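Local coordinates for protein histidinol-phosphatase (Bordetella pertussis, PDB 3FVV) that probably removes the phosphate from L-histidinol phosphate to give histidinol, a late step of histidine biosynthesis, as a member of the HAD-like hydrolase superfamily, at residues A[10-13]-A[18-21]; A[83-88]-A[123-128]. One frame throughout, in Å; residues are numbered along the deposited sequence.

In the fold
Two contacts of one HAD-type fold show how chemistry changes with place. Interaction 1 joins the loop after strand 5-9 to the start of helix 20-30, its centre about 6 Å from the centre of the chain, and works through polar bonds beside a bound sulfate ion. Interaction 2 has its centre farther out, about 13 Å from that of the chain, where helix 74-89 leans on helix 119-128 mainly through apolar side chains, with no hydrogen bond. Both are partly buried, and they share no helix or strand. Their centres are about 12 Å apart, yet they touch: Leu11 CD1 meets Ile125 CG2 at 3.7 Å, so the leucine of the sulfate-binding loop packs on the helix of interaction 2.

Interaction 1 of 2, residues A[10-13]-A[18-21]; sequences DLDH and LDSD. With SO4 (sulfate ion), chain C.
Leu11 reaches Ser20 with a single branch: Leu11 CD2 comes 3.6 Å from Ser20 OG, an apolar methyl laid beside a hydroxyl already bonded to Asp12. Its backbone turns to the sulfate, Leu11 N donating to O1 of the ion. Asp12 N donates to the same sulfate O1, almost straight at 3.0 Å (174°). The sequence from Asp10 to Thr14 matches HAD motif I, DxDxT, and the sulfate cradled there probably occupies the site of a substrate phosphate. The side chain of Asp12 faces helix 20-30, where its OD1 is gripped twice. Ser20 OG donates to Asp12 OD1 at 2.6 Å through the syn lone pair, while Ser20 N, in the first turn of the helix, donates to the same Asp12 OD1 at 2.8 Å from above the carboxylate plane, 67° out of it. The serine can do both because its OG lies between its own N and carbonyl carbon (chi1 74°), turned back to the same oxygen as the amide. Asp12 OD2 is hydrogen-bonded to Thr117 OG1. The carboxylates of Asp12 and Asp19 are strongly tilted against each other, and Asp19, the N-cap of the helix, takes the amide of Asp21 on its OD1. Beyond Asp12, His13 N gives a weak bond to Leu18 O (3.1 Å), and the imidazole lays one face over Leu18 C, with His13 NE2 3.6 Å from Asp19 CB.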
loop_
_atom_site.group_PDB
_atom_site.type_symbol
_atom_site.label_atom_id
_atom_site.label_comp_id
_atom_site.label_asym_id
_atom_site.label_seq_id
_atom_site.Cartn_x
_atom_site.Cartn_y
_atom_site.Cartn_z
ATOM N N ASP A 10 -1.609 -6.351 -2.168
ATOM C CA ASP A 10 -0.819 -5.126 -2.372
ATOM C C ASP A 10 -1.732 -4.034 -2.963
ATOM O O ASP A 10 -2.735 -4.330 -3.583
ATOM C CB ASP A 10 0.343 -5.447 -3.341
ATOM C CG ASP A 10 1.301 -4.241 -3.544
ATOM O OD1 ASP A 10 1.781 -3.689 -2.499
ATOM O OD2 ASP A 10 1.544 -3.835 -4.707
ATOM N N LEU A 11 -1.411 -2.761 -2.779
ATOM C CA LEU A 11 -2.216 -1.686 -3.351
ATOM C C LEU A 11 -1.623 -1.057 -4.625
ATOM O O LEU A 11 -2.201 -1.195 -5.714
ATOM C CB LEU A 11 -2.460 -0.573 -2.329
ATOM C CG LEU A 11 -3.287 0.614 -2.812
ATOM C CD1 LEU A 11 -4.652 0.162 -3.174
ATOM C CD2 LEU A 11 -3.357 1.778 -1.706
ATOM N N ASP A 12 -0.477 -0.398 -4.504
ATOM C CA ASP A 12 -0.019 0.479 -5.584
ATOM C C ASP A 12 0.425 -0.335 -6.762
ATOM O O ASP A 12 1.283 -1.168 -6.623
ATOM C CB ASP A 12 1.067 1.438 -5.084
ATOM C CG ASP A 12 0.567 2.325 -3.935
ATOM O OD1 ASP A 12 -0.522 2.915 -4.028
ATOM O OD2 ASP A 12 1.217 2.394 -2.894
ATOM N N HIS A 13 -0.230 -0.118 -7.907
ATOM C CA HIS A 13 0.038 -0.835 -9.166
ATOM C C HIS A 13 -0.477 -2.249 -9.156
ATOM O O HIS A 13 -0.332 -2.948 -10.133
ATOM C CB HIS A 13 1.516 -0.831 -9.507
ATOM C CG HIS A 13 2.053 0.548 -9.689
ATOM N ND1 HIS A 13 1.643 1.361 -10.717
ATOM C CD2 HIS A 13 2.912 1.281 -8.946
ATOM C CE1 HIS A 13 2.252 2.529 -10.622
ATOM N NE2 HIS A 13 3.032 2.506 -9.559
ATOM N N LEU A 18 -1.915 3.123 -10.356
ATOM C CA LEU A 18 -1.088 4.250 -10.052
ATOM C C LEU A 18 -0.405 3.978 -8.698
ATOM O O LEU A 18 -0.695 2.982 -8.004
ATOM C CB LEU A 18 -1.949 5.524 -10.045
ATOM C CG LEU A 18 -3.272 5.520 -9.214
ATOM C CD1 LEU A 18 -2.974 5.731 -7.749
ATOM C CD2 LEU A 18 -4.338 6.524 -9.720
ATOM N N ASP A 19 0.518 4.853 -8.347
ATOM C CA ASP A 19 1.149 4.846 -7.036
ATOM C C ASP A 19 0.490 5.915 -6.182
ATOM O O ASP A 19 0.701 7.138 -6.351
ATOM C CB ASP A 19 2.670 5.136 -7.149
ATOM C CG ASP A 19 3.323 5.291 -5.784
ATOM O OD1 ASP A 19 2.759 4.854 -4.777
ATOM O OD2 ASP A 19 4.408 5.853 -5.720
ATOM N N SER A 20 -0.266 5.451 -5.211
ATOM C CA SER A 20 -1.056 6.329 -4.394
ATOM C C SER A 20 -0.138 7.256 -3.526
ATOM O O SER A 20 -0.494 8.370 -3.208
ATOM C CB SER A 20 -2.076 5.524 -3.580
ATOM O OG SER A 20 -1.508 4.803 -2.484
ATOM N N ASP A 21 1.073 6.823 -3.234
ATOM C CA ASP A 21 1.994 7.585 -2.352
ATOM C C ASP A 21 2.401 8.853 -3.133
ATOM O O ASP A 21 2.138 9.966 -2.713
ATOM C CB ASP A 21 3.191 6.682 -2.027
ATOM C CG ASP A 21 3.837 6.965 -0.683
ATOM O OD1 ASP A 21 3.268 7.654 0.183
ATOM O OD2 ASP A 21 4.989 6.471 -0.511
HETATM S S SO4 C . 2.622 -0.699 -2.049
HETATM O O1 SO4 C . 1.123 -0.896 -2.070
HETATM O O2 SO4 C . 3.298 -1.353 -0.863
HETATM O O3 SO4 C . 3.081 -1.139 -3.358
HETATM O O4 SO4 C . 2.960 0.728 -1.934
#

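Interaction 2 of 2, residues A[83-88]-A[123-128]; sequences EFMRDV and APIARA
Met85 carries nearly all of the meeting between helix 74-89 and helix 119-128, with Pro124, Ile125 and Ala128 receiving it. The short helical segments stay well apart: their axes come no closer than 11.3 Å and cross at -52°, and even the nearest CA atoms, those of Met85 and Ile125, are 8.0 Å from each other. A long, flexible side chain has to bridge that distance.

The apolar contacts do so at two levels. The sulfur, Met85 SD, rests against Ile125 CG1 at 3.8 Å, the two chains running at a slant to one another. Beyond it the methyl Met85 CE settles among residues one helical turn apart, 4.2 Å from Pro124 CB and 4.3 Å from Ala128 CB. Bends at both chi2 (-65°) and chi3 (-71°) fold the methionine so that sulfur and methyl serve different neighbours. Ile125 also packs on Ile89, at the end of the helix that carries Met85.

Where the backbone takes part, the methyl again does the touching, with Met85 CE 3.7 Å from Pro124 O. Pro124 O already accepts from Ala128 N at 2.9 Å. The proline, lacking an N-H, sits at a kink in helix 119-128.

Helix 74-89 belongs to the helical insert between strands 5-9 and 110-115, consistent with the cap of SerB-type HAD enzymes; helix 119-128 follows strand 110-115 of the central sheet. Within the insert, Phe84 meets Trp24 edge-to-face. Between the segments there is no hydrogen bond or salt bridge, so the join depends on the shape of one bent thioether side chain and lacks the directional hold of polar bonds.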
loop_
_atom_site.group_PDB
_atom_site.type_symbol
_atom_site.label_atom_id
_atom_site.label_comp_id
_atom_site.label_asym_id
_atom_site.label_seq_id
_atom_site.Cartn_x
_atom_site.Cartn_y
_atom_site.Cartn_z
ATOM N N GLU A 83 -11.030 15.035 -1.220
ATOM C CA GLU A 83 -10.938 15.549 -2.565
ATOM C C GLU A 83 -10.030 14.658 -3.426
ATOM O O GLU A 83 -10.301 14.447 -4.576
ATOM C CB GLU A 83 -10.397 16.998 -2.473
ATOM C CG GLU A 83 -10.120 17.657 -3.822
ATOM C CD GLU A 83 -9.359 19.010 -3.619
ATOM O OE1 GLU A 83 -9.546 19.643 -2.541
ATOM O OE2 GLU A 83 -8.533 19.383 -4.498
ATOM N N PHE A 84 -8.915 14.204 -2.849
ATOM C CA PHE A 84 -7.995 13.267 -3.456
ATOM C C PHE A 84 -8.702 11.970 -3.838
ATOM O O PHE A 84 -8.465 11.421 -4.910
ATOM C CB PHE A 84 -6.847 12.996 -2.477
ATOM C CG PHE A 84 -5.847 11.935 -2.916
ATOM C CD1 PHE A 84 -5.045 12.136 -4.042
ATOM C CD2 PHE A 84 -5.661 10.819 -2.176
ATOM C CE1 PHE A 84 -4.110 11.238 -4.443
ATOM C CE2 PHE A 84 -4.688 9.831 -2.556
ATOM C CZ PHE A 84 -3.907 10.055 -3.683
ATOM N N MET A 85 -9.545 11.485 -2.943
ATOM C CA MET A 85 -10.254 10.243 -3.241
ATOM C C MET A 85 -11.155 10.465 -4.428
ATOM O O MET A 85 -11.133 9.680 -5.373
ATOM C CB MET A 85 -11.110 9.746 -2.072
ATOM C CG MET A 85 -10.330 9.070 -0.976
ATOM S SD MET A 85 -9.502 7.509 -1.410
ATOM C CE MET A 85 -11.008 6.487 -1.546
ATOM N N ARG A 86 -11.896 11.580 -4.404
ATOM C CA ARG A 86 -12.883 11.888 -5.455
ATOM C C ARG A 86 -12.256 12.135 -6.832
ATOM O O ARG A 86 -12.839 11.771 -7.862
ATOM C CB ARG A 86 -13.676 13.127 -4.994
ATOM C CG ARG A 86 -14.505 13.812 -5.984
ATOM C CD ARG A 86 -15.207 15.166 -5.427
ATOM N NE ARG A 86 -15.664 14.892 -4.075
ATOM C CZ ARG A 86 -15.160 15.408 -2.940
ATOM N NH1 ARG A 86 -14.259 16.389 -2.918
ATOM N NH2 ARG A 86 -15.633 14.975 -1.800
ATOM N N ASP A 87 -11.093 12.786 -6.870
ATOM C CA ASP A 87 -10.524 13.335 -8.131
ATOM C C ASP A 87 -9.399 12.442 -8.662
ATOM O O ASP A 87 -9.124 12.436 -9.843
ATOM C CB ASP A 87 -9.940 14.754 -7.937
ATOM C CG ASP A 87 -11.010 15.787 -7.666
ATOM O OD1 ASP A 87 -12.178 15.400 -7.809
ATOM O OD2 ASP A 87 -10.704 16.954 -7.331
ATOM N N VAL A 88 -8.728 11.708 -7.788
ATOM C CA VAL A 88 -7.630 10.850 -8.223
ATOM C C VAL A 88 -7.906 9.355 -8.019
ATOM O O VAL A 88 -7.824 8.565 -8.930
ATOM C CB VAL A 88 -6.327 11.247 -7.484
ATOM C CG1 VAL A 88 -5.119 10.355 -7.987
ATOM C CG2 VAL A 88 -6.042 12.701 -7.682
ATOM N N ALA A 123 -6.206 4.102 4.395
ATOM C CA ALA A 123 -7.417 3.639 5.124
ATOM C C ALA A 123 -8.711 3.774 4.319
ATOM O O ALA A 123 -9.448 2.806 4.184
ATOM C CB ALA A 123 -7.514 4.279 6.525
ATOM N N PRO A 124 -8.989 4.935 3.730
ATOM C CA PRO A 124 -10.262 5.051 2.948
ATOM C C PRO A 124 -10.255 4.235 1.645
ATOM O O PRO A 124 -11.287 3.959 1.102
ATOM C CB PRO A 124 -10.373 6.555 2.617
ATOM C CG PRO A 124 -9.549 7.213 3.721
ATOM C CD PRO A 124 -8.382 6.243 3.972
ATOM N N ILE A 125 -9.075 3.878 1.157
ATOM C CA ILE A 125 -8.931 3.045 -0.047
ATOM C C ILE A 125 -9.248 1.583 0.275
ATOM O O ILE A 125 -9.916 0.901 -0.523
ATOM C CB ILE A 125 -7.506 3.146 -0.611
ATOM C CG1 ILE A 125 -7.146 4.629 -0.857
ATOM C CG2 ILE A 125 -7.394 2.299 -1.896
ATOM C CD1 ILE A 125 -5.844 4.901 -1.528
ATOM N N ALA A 126 -8.785 1.088 1.430
ATOM C CA ALA A 126 -9.234 -0.233 1.880
ATOM C C ALA A 126 -10.733 -0.285 2.023
ATOM O O ALA A 126 -11.409 -1.250 1.557
ATOM C CB ALA A 126 -8.555 -0.657 3.144
ATOM N N ARG A 127 -11.291 0.721 2.672
ATOM C CA ARG A 127 -12.732 0.827 2.754
ATOM C C ARG A 127 -13.419 0.875 1.369
ATOM O O ARG A 127 -14.499 0.274 1.176
ATOM C CB ARG A 127 -13.095 2.073 3.557
ATOM C CG ARG A 127 -14.569 2.399 3.645
ATOM C CD ARG A 127 -14.691 3.660 4.440
ATOM N NE ARG A 127 -15.969 4.339 4.299
ATOM C CZ ARG A 127 -16.942 4.361 5.214
ATOM N NH1 ARG A 127 -16.838 3.686 6.377
ATOM N NH2 ARG A 127 -18.033 5.065 4.962
ATOM N N ALA A 128 -12.839 1.583 0.407
ATOM C CA ALA A 128 -13.455 1.621 -0.939
ATOM C C ALA A 128 -13.552 0.242 -1.588
ATOM O O ALA A 128 -14.430 0.010 -2.416
ATOM C CB ALA A 128 -12.727 2.609 -1.874
#